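Local coordinates for penicillin binding protein 2X (Streptococcus thermophilus, PDB 5U47) that probably acts as a transpeptidase that cross-links peptidoglycan strands during septal cell wall synthesis and is the kind of enzyme that beta-lactams inactivate, at residues Glu211-Ser223 and Pro435-Gly447. The protein carries 1 engineered substitution. Numbering follows the deposited sequence.
Sequences EAIDGKNIYTTLS and PQFIKQVADTNKG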
ATOM      1  N   GLU A 211      -2.271 -22.228  25.487  1.00 35.68           N
ATOM      2  CA  GLU A 211      -1.359 -22.046  24.368  1.00 36.56           C
ATOM      3  C   GLU A 211      -1.796 -20.889  23.477  1.00 34.20           C
ATOM      4  O   GLU A 211      -2.983 -20.721  23.201  1.00 34.40           O
ATOM      5  CB  GLU A 211      -1.284 -23.323  23.512  1.00 39.50           C
ATOM      6  CG  GLU A 211      -0.540 -24.490  24.135  1.00 42.93           C
ATOM      7  CD  GLU A 211       0.944 -24.225  24.341  1.00 45.81           C
ATOM      8  OE1 GLU A 211       1.538 -23.414  23.605  1.00 52.18           O
ATOM      9  OE2 GLU A 211       1.528 -24.851  25.243  1.00 51.57           O
ATOM     10  N   ALA A 212      -0.830 -20.095  23.025  1.00 32.26           N
ATOM     11  CA  ALA A 212      -1.123 -19.015  22.098  1.00 31.89           C
ATOM     12  C   ALA A 212      -1.422 -19.611  20.713  1.00 31.42           C
ATOM     13  O   ALA A 212      -1.011 -20.725  20.426  1.00 33.41           O
ATOM     14  CB  ALA A 212       0.055 -18.061  22.028  1.00 31.98           C
ATOM     15  N   ILE A 213      -2.165 -18.890  19.885  1.00 31.90           N
ATOM     16  CA  ILE A 213      -2.471 -19.329  18.508  1.00 33.41           C
ATOM     17  C   ILE A 213      -1.761 -18.351  17.559  1.00 32.16           C
ATOM     18  O   ILE A 213      -2.006 -17.159  17.622  1.00 29.63           O
ATOM     19  CB  ILE A 213      -3.985 -19.328  18.235  1.00 35.54           C
ATOM     20  CG1 ILE A 213      -4.699 -20.299  19.193  1.00 36.96           C
ATOM     21  CG2 ILE A 213      -4.281 -19.714  16.782  1.00 35.65           C
ATOM     22  CD1 ILE A 213      -6.210 -20.149  19.171  1.00 37.94           C
ATOM     23  N   ASP A 214      -0.881 -18.862  16.707  1.00 31.88           N
ATOM     24  CA  ASP A 214      -0.092 -18.017  15.802  1.00 31.36           C
ATOM     25  C   ASP A 214      -0.943 -17.086  14.937  1.00 29.33           C
ATOM     26  O   ASP A 214      -2.056 -17.415  14.560  1.00 28.87           O
ATOM     27  CB  ASP A 214       0.744 -18.877  14.847  1.00 33.12           C
ATOM     28  CG  ASP A 214       1.835 -19.685  15.548  1.00 36.01           C
ATOM     29  OD1 ASP A 214       2.069 -19.527  16.764  1.00 36.10           O
ATOM     30  OD2 ASP A 214       2.484 -20.472  14.840  1.00 38.69           O
ATOM     31  N   GLY A 215      -0.387 -15.927  14.610  1.00 27.24           N
ATOM     32  CA  GLY A 215      -1.045 -15.002  13.722  1.00 27.06           C
ATOM     33  C   GLY A 215      -1.039 -15.573  12.310  1.00 27.18           C
ATOM     34  O   GLY A 215      -0.352 -16.542  12.027  1.00 27.53           O
ATOM     35  N   LYS A 216      -1.834 -14.979  11.433  1.00 26.79           N
ATOM     36  CA  LYS A 216      -1.896 -15.427  10.050  1.00 26.57           C
ATOM     37  C   LYS A 216      -0.745 -14.823   9.269  1.00 24.37           C
ATOM     38  O   LYS A 216      -0.239 -13.755   9.603  1.00 23.74           O
ATOM     39  CB  LYS A 216      -3.244 -15.055   9.448  1.00 27.94           C
ATOM     40  CG  LYS A 216      -4.394 -15.836  10.091  1.00 29.46           C
ATOM     41  CD  LYS A 216      -5.740 -15.372   9.613  1.00 31.06           C
ATOM     42  CE  LYS A 216      -6.869 -16.176  10.254  1.00 31.72           C
ATOM     43  NZ  LYS A 216      -8.213 -15.690   9.787  1.00 32.23           N
ATOM     44  N   ASN A 217      -0.274 -15.545   8.273  1.00 23.93           N
ATOM     45  CA  ASN A 217       0.785 -15.010   7.423  1.00 24.36           C
ATOM     46  C   ASN A 217       0.165 -14.193   6.276  1.00 23.66           C
ATOM     47  O   ASN A 217      -0.940 -14.501   5.785  1.00 22.07           O
ATOM     48  CB  ASN A 217       1.653 -16.138   6.862  1.00 25.15           C
ATOM     49  CG  ASN A 217       2.426 -16.880   7.936  1.00 24.09           C
ATOM     50  OD1 ASN A 217       2.773 -16.339   8.982  1.00 22.00           O
ATOM     51  ND2 ASN A 217       2.694 -18.135   7.668  1.00 25.90           N
ATOM     52  N   ILE A 218       0.876 -13.145   5.857  1.00 23.35           N
ATOM     53  CA  ILE A 218       0.407 -12.285   4.777  1.00 23.56           C
ATOM     54  C   ILE A 218       1.398 -12.324   3.652  1.00 22.10           C
ATOM     55  O   ILE A 218       2.561 -12.002   3.864  1.00 22.01           O
ATOM     56  CB  ILE A 218       0.243 -10.819   5.251  1.00 23.18           C
ATOM     57  CG1 ILE A 218      -0.768 -10.721   6.394  1.00 23.92           C
ATOM     58  CG2 ILE A 218      -0.172  -9.914   4.095  1.00 24.61           C
ATOM     59  CD1 ILE A 218      -2.188 -10.995   5.996  1.00 25.45           C
ATOM     60  N   TYR A 219       0.947 -12.770   2.484  1.00 21.54           N
ATOM     61  CA  TYR A 219       1.739 -12.737   1.273  1.00 21.92           C
ATOM     62  C   TYR A 219       1.331 -11.474   0.543  1.00 21.90           C
ATOM     63  O   TYR A 219       0.192 -11.349   0.112  1.00 23.50           O
ATOM     64  CB  TYR A 219       1.470 -13.951   0.378  1.00 22.88           C
ATOM     65  CG  TYR A 219       1.965 -15.254   0.966  1.00 24.10           C
ATOM     66  CD1 TYR A 219       1.261 -15.891   1.975  1.00 25.04           C
ATOM     67  CD2 TYR A 219       3.128 -15.853   0.503  1.00 25.23           C
ATOM     68  CE1 TYR A 219       1.709 -17.097   2.527  1.00 26.24           C
ATOM     69  CE2 TYR A 219       3.589 -17.059   1.054  1.00 26.88           C
ATOM     70  CZ  TYR A 219       2.868 -17.669   2.057  1.00 26.80           C
ATOM     71  OH  TYR A 219       3.308 -18.844   2.597  1.00 29.59           O
ATOM     72  N   THR A 220       2.243 -10.526   0.430  1.00 21.95           N
ATOM     73  CA  THR A 220       1.969  -9.324  -0.308  1.00 21.64           C
ATOM     74  C   THR A 220       2.097  -9.596  -1.799  1.00 22.58           C
ATOM     75  O   THR A 220       2.556 -10.677  -2.227  1.00 21.92           O
ATOM     76  CB  THR A 220       2.910  -8.173   0.088  1.00 20.84           C
ATOM     77  OG1 THR A 220       4.254  -8.482  -0.295  1.00 21.17           O
ATOM     78  CG2 THR A 220       2.834  -7.915   1.568  1.00 20.44           C
ATOM     79  N   THR A 221       1.685  -8.613  -2.595  1.00 20.48           N
ATOM     80  CA  THR A 221       1.777  -8.703  -4.050  1.00 20.33           C
ATOM     81  C   THR A 221       3.167  -8.353  -4.557  1.00 19.65           C
ATOM     82  O   THR A 221       3.463  -8.530  -5.742  1.00 20.78           O
ATOM     83  CB  THR A 221       0.771  -7.727  -4.711  1.00 19.45           C
ATOM     84  OG1 THR A 221       0.958  -6.431  -4.160  1.00 18.25           O
ATOM     85  CG2 THR A 221      -0.634  -8.184  -4.454  1.00 19.90           C
ATOM     86  N   LEU A 222       4.021  -7.834  -3.671  1.00 19.89           N
ATOM     87  CA  LEU A 222       5.374  -7.420  -4.065  1.00 19.70           C
ATOM     88  C   LEU A 222       6.233  -8.566  -4.602  1.00 19.96           C
ATOM     89  O   LEU A 222       6.074  -9.703  -4.218  1.00 18.35           O
ATOM     90  CB  LEU A 222       6.137  -6.780  -2.902  1.00 20.25           C
ATOM     91  CG  LEU A 222       5.620  -5.538  -2.183  1.00 21.31           C
ATOM     92  CD1 LEU A 222       6.630  -5.150  -1.109  1.00 23.19           C
ATOM     93  CD2 LEU A 222       5.366  -4.366  -3.110  1.00 21.35           C
ATOM     94  N   SER A 223       7.100  -8.221  -5.548  1.00 21.20           N
ATOM     95  CA  SER A 223       8.100  -9.108  -6.098  1.00 22.77           C
ATOM     96  C   SER A 223       9.414  -8.653  -5.509  1.00 23.15           C
ATOM     97  O   SER A 223       9.910  -7.569  -5.874  1.00 20.82           O
ATOM     98  CB  SER A 223       8.151  -8.953  -7.603  1.00 24.93           C
ATOM     99  OG  SER A 223       9.281  -9.610  -8.149  1.00 25.46           O
ATOM    100  N   PRO A 435      -6.463  -0.990  -6.667  1.00 20.33           N
ATOM    101  CA  PRO A 435      -5.094  -1.386  -6.416  1.00 19.83           C
ATOM    102  C   PRO A 435      -5.066  -2.357  -5.228  1.00 19.65           C
ATOM    103  O   PRO A 435      -5.849  -2.175  -4.291  1.00 20.04           O
ATOM    104  CB  PRO A 435      -4.396  -0.059  -6.077  1.00 20.30           C
ATOM    105  CG  PRO A 435      -5.229   0.968  -6.754  1.00 20.36           C
ATOM    106  CD  PRO A 435      -6.625   0.471  -6.557  1.00 21.00           C
ATOM    107  N   GLN A 436      -4.206  -3.373  -5.307  1.00 18.25           N
ATOM    108  CA  GLN A 436      -4.083  -4.417  -4.282  1.00 19.31           C
ATOM    109  C   GLN A 436      -2.643  -4.625  -3.894  1.00 19.04           C
ATOM    110  O   GLN A 436      -1.737  -4.582  -4.755  1.00 18.18           O
ATOM    111  CB  GLN A 436      -4.607  -5.757  -4.806  1.00 20.71           C
ATOM    112  CG  GLN A 436      -6.107  -5.811  -5.025  1.00 22.74           C
ATOM    113  CD  GLN A 436      -6.585  -7.133  -5.602  1.00 24.48           C
ATOM    114  OE1 GLN A 436      -5.805  -7.907  -6.190  1.00 25.13           O
ATOM    115  NE2 GLN A 436      -7.874  -7.398  -5.450  1.00 23.54           N
ATOM    116  N   PHE A 437      -2.446  -4.897  -2.602  1.00 18.09           N
ATOM    117  CA  PHE A 437      -1.140  -5.189  -2.039  1.00 18.79           C
ATOM    118  C   PHE A 437      -1.127  -6.518  -1.266  1.00 19.50           C
ATOM    119  O   PHE A 437      -0.054  -6.944  -0.812  1.00 17.27           O
ATOM    120  CB  PHE A 437      -0.595  -4.020  -1.172  1.00 19.94           C
ATOM    121  CG  PHE A 437      -1.449  -3.692   0.029  1.00 20.69           C
ATOM    122  CD1 PHE A 437      -1.313  -4.399   1.211  1.00 21.25           C
ATOM    123  CD2 PHE A 437      -2.394  -2.672  -0.032  1.00 21.40           C
ATOM    124  CE1 PHE A 437      -2.110  -4.100   2.307  1.00 22.49           C
ATOM    125  CE2 PHE A 437      -3.193  -2.369   1.061  1.00 22.15           C
ATOM    126  CZ  PHE A 437      -3.047  -3.087   2.237  1.00 22.68           C
ATOM    127  N   ILE A 438      -2.292  -7.173  -1.122  1.00 19.21           N
ATOM    128  CA  ILE A 438      -2.368  -8.497  -0.459  1.00 20.83           C
ATOM    129  C   ILE A 438      -2.703  -9.556  -1.486  1.00 21.02           C
ATOM    130  O   ILE A 438      -3.732  -9.468  -2.176  1.00 20.23           O
ATOM    131  CB  ILE A 438      -3.473  -8.580   0.612  1.00 21.58           C
ATOM    132  CG1 ILE A 438      -3.285  -7.484   1.651  1.00 22.19           C
ATOM    133  CG2 ILE A 438      -3.473  -9.964   1.282  1.00 21.71           C
ATOM    134  CD1 ILE A 438      -4.469  -7.315   2.579  1.00 24.93           C
ATOM    135  N   LYS A 439      -1.856 -10.571  -1.560  1.00 21.37           N
ATOM    136  CA  LYS A 439      -2.041 -11.685  -2.484  1.00 23.46           C
ATOM    137  C   LYS A 439      -2.761 -12.834  -1.796  1.00 22.37           C
ATOM    138  O   LYS A 439      -3.612 -13.480  -2.375  1.00 21.74           O
ATOM    139  CB  LYS A 439      -0.678 -12.202  -2.962  1.00 25.28           C
ATOM    140  CG  LYS A 439      -0.695 -13.343  -3.985  1.00 31.41           C
ATOM    141  CD  LYS A 439      -1.108 -12.860  -5.378  1.00 36.90           C
ATOM    142  CE  LYS A 439      -2.616 -12.737  -5.586  1.00 41.73           C
ATOM    143  NZ  LYS A 439      -2.991 -11.629  -6.537  1.00 39.58           N
ATOM    144  N   GLN A 440      -2.355 -13.121  -0.569  1.00 22.29           N
ATOM    145  CA  GLN A 440      -2.930 -14.242   0.167  1.00 24.13           C
ATOM    146  C   GLN A 440      -2.768 -14.047   1.654  1.00 23.58           C
ATOM    147  O   GLN A 440      -1.749 -13.535   2.097  1.00 24.14           O
ATOM    148  CB  GLN A 440      -2.243 -15.557  -0.263  1.00 23.41           C
ATOM    149  CG  GLN A 440      -2.759 -16.816   0.390  1.00 24.58           C
ATOM    150  CD  GLN A 440      -2.011 -18.064  -0.070  1.00 26.16           C
ATOM    151  OE1 GLN A 440      -1.054 -18.449   0.565  1.00 27.39           O
ATOM    152  NE2 GLN A 440      -2.432 -18.676  -1.197  1.00 24.85           N
ATOM    153  N   VAL A 441      -3.777 -14.479   2.401  1.00 24.11           N
ATOM    154  CA  VAL A 441      -3.776 -14.487   3.863  1.00 24.86           C
ATOM    155  C   VAL A 441      -3.840 -15.977   4.201  1.00 26.38           C
ATOM    156  O   VAL A 441      -4.759 -16.679   3.751  1.00 24.05           O
ATOM    157  CB  VAL A 441      -5.006 -13.772   4.438  1.00 26.06           C
ATOM    158  CG1 VAL A 441      -5.009 -13.825   5.965  1.00 26.87           C
ATOM    159  CG2 VAL A 441      -5.077 -12.341   3.926  1.00 25.65           C
ATOM    160  N   ALA A 442      -2.865 -16.464   4.970  1.00 26.35           N
ATOM    161  CA  ALA A 442      -2.761 -17.894   5.252  1.00 26.20           C
ATOM    162  C   ALA A 442      -2.785 -18.227   6.723  1.00 27.89           C
ATOM    163  O   ALA A 442      -2.109 -17.570   7.540  1.00 26.89           O
ATOM    164  CB  ALA A 442      -1.487 -18.456   4.626  1.00 26.21           C
ATOM    165  N   ASP A 443      -3.583 -19.239   7.060  1.00 28.33           N
ATOM    166  CA  ASP A 443      -3.635 -19.752   8.408  1.00 31.84           C
ATOM    167  C   ASP A 443      -2.852 -21.062   8.333  1.00 32.94           C
ATOM    168  O   ASP A 443      -3.383 -22.092   7.886  1.00 31.39           O
ATOM    169  CB  ASP A 443      -5.073 -19.962   8.894  1.00 34.14           C
ATOM    170  CG  ASP A 443      -5.128 -20.515  10.326  1.00 37.23           C
ATOM    171  OD1 ASP A 443      -4.249 -21.319  10.696  1.00 37.99           O
ATOM    172  OD2 ASP A 443      -6.052 -20.159  11.088  1.00 43.48           O
ATOM    173  N   THR A 444      -1.586 -21.009   8.745  1.00 35.05           N
ATOM    174  CA  THR A 444      -0.698 -22.183   8.701  1.00 39.47           C
ATOM    175  C   THR A 444      -1.011 -23.225   9.750  1.00 40.67           C
ATOM    176  O   THR A 444      -0.582 -24.360   9.616  1.00 44.79           O
ATOM    177  CB  THR A 444       0.789 -21.800   8.844  1.00 40.66           C
ATOM    178  OG1 THR A 444       0.969 -21.051  10.044  1.00 42.50           O
ATOM    179  CG2 THR A 444       1.229 -20.981   7.663  1.00 40.51           C
ATOM    180  N   ASN A 445      -1.728 -22.837  10.800  1.00 41.98           N
ATOM    181  CA  ASN A 445      -2.115 -23.772  11.840  1.00 44.72           C
ATOM    182  C   ASN A 445      -3.182 -24.698  11.251  1.00 42.32           C
ATOM    183  O   ASN A 445      -3.112 -25.914  11.394  1.00 40.55           O
ATOM    184  CB  ASN A 445      -2.714 -23.045  13.064  1.00 50.70           C
ATOM    185  CG  ASN A 445      -1.858 -21.875  13.554  1.00 57.81           C
ATOM    186  OD1 ASN A 445      -2.330 -20.715  13.604  1.00 60.89           O
ATOM    187  ND2 ASN A 445      -0.589 -22.156  13.882  1.00 58.20           N
ATOM    188  N   LYS A 446      -4.157 -24.108  10.548  1.00 38.70           N
ATOM    189  CA  LYS A 446      -5.275 -24.866   9.982  1.00 37.45           C
ATOM    190  C   LYS A 446      -5.062 -25.382   8.581  1.00 34.76           C
ATOM    191  O   LYS A 446      -5.788 -26.266   8.132  1.00 32.22           O
ATOM    192  CB  LYS A 446      -6.543 -24.015  10.013  1.00 39.42           C
ATOM    193  CG  LYS A 446      -6.983 -23.598  11.406  1.00 43.22           C
ATOM    194  CD  LYS A 446      -7.179 -24.803  12.308  1.00 47.63           C
ATOM    195  CE  LYS A 446      -7.769 -24.421  13.646  1.00 50.53           C
ATOM    196  NZ  LYS A 446      -7.724 -25.609  14.540  1.00 54.32           N
ATOM    197  N   GLY A 447      -4.077 -24.836   7.884  1.00 31.85           N
ATOM    198  CA  GLY A 447      -3.827 -25.238   6.523  1.00 31.39           C
ATOM    199  C   GLY A 447      -4.865 -24.674   5.564  1.00 31.97           C
ATOM    200  O   GLY A 447      -5.238 -25.330   4.586  1.00 34.10           O
TER
HETATM  201  O   HOH W   1      -1.587 -19.072  11.111  1.00 40.01           O
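A classic beta bulge interrupts the antiparallel pairing of strand 217-220 with strand 438-443, in a mixed sheet where strand 35-36 runs parallel to 217-220 on its other side, consistent with a sheet joining the amino-terminal region to the transpeptidase domain of this class B penicillin-binding protein. Two residues, Lys-439 and Gln-440, sit opposite the single Tyr-219, whose carbonyl oxygen accepts two backbone bonds: 2.8 Å from Lys-439 N to Tyr-219 O, and a longer 3.2 Å from Gln-440 N to the same Tyr-219 O. Both donors lie in the carbonyl plane, Gln-440 N on a lone pair. Before the bulge the ladder is regular, with Asn-217 and Ala-442 exchanging two bonds. After the register shift, Thr-221 N bonds Phe-437 O (3.0 Å) from 61° out of the carbonyl plane.

On one face of the sheet, the side chains of Tyr-219 and Gln-440 run alongside each other. Gln-440 OE1 comes to 3.6 Å from Tyr-219 CE1 because its chain runs out straight from a CG opposite the backbone N (chi1 -178°), the amide plane turned 76° from the ring. Ala-442 CB meets the ring edge, while Tyr-36 stacks on the ring and Thr-451 and Ser-584 accept from Gln-440 NE2. On the face carrying Ile-218 and Val-441, Ile-218 CD1 packs against Val-441 CG2 at 3.8 Å, with Leu-183 and Leu-184 of helix 181-184 also touching Ile-218.

Where the strands separate, a water donates to Gly-215 O and Asn-445 OD1 and accepts a weak bond from Thr-444 N. Asp-443 OD1 accepts from Lys-446 N, an Asx motif at the turn before strand 448-451. Tyr-219 O thus gathers both N-H groups of the bulge, taking up the extra residue, whereas water bridges the more exposed end.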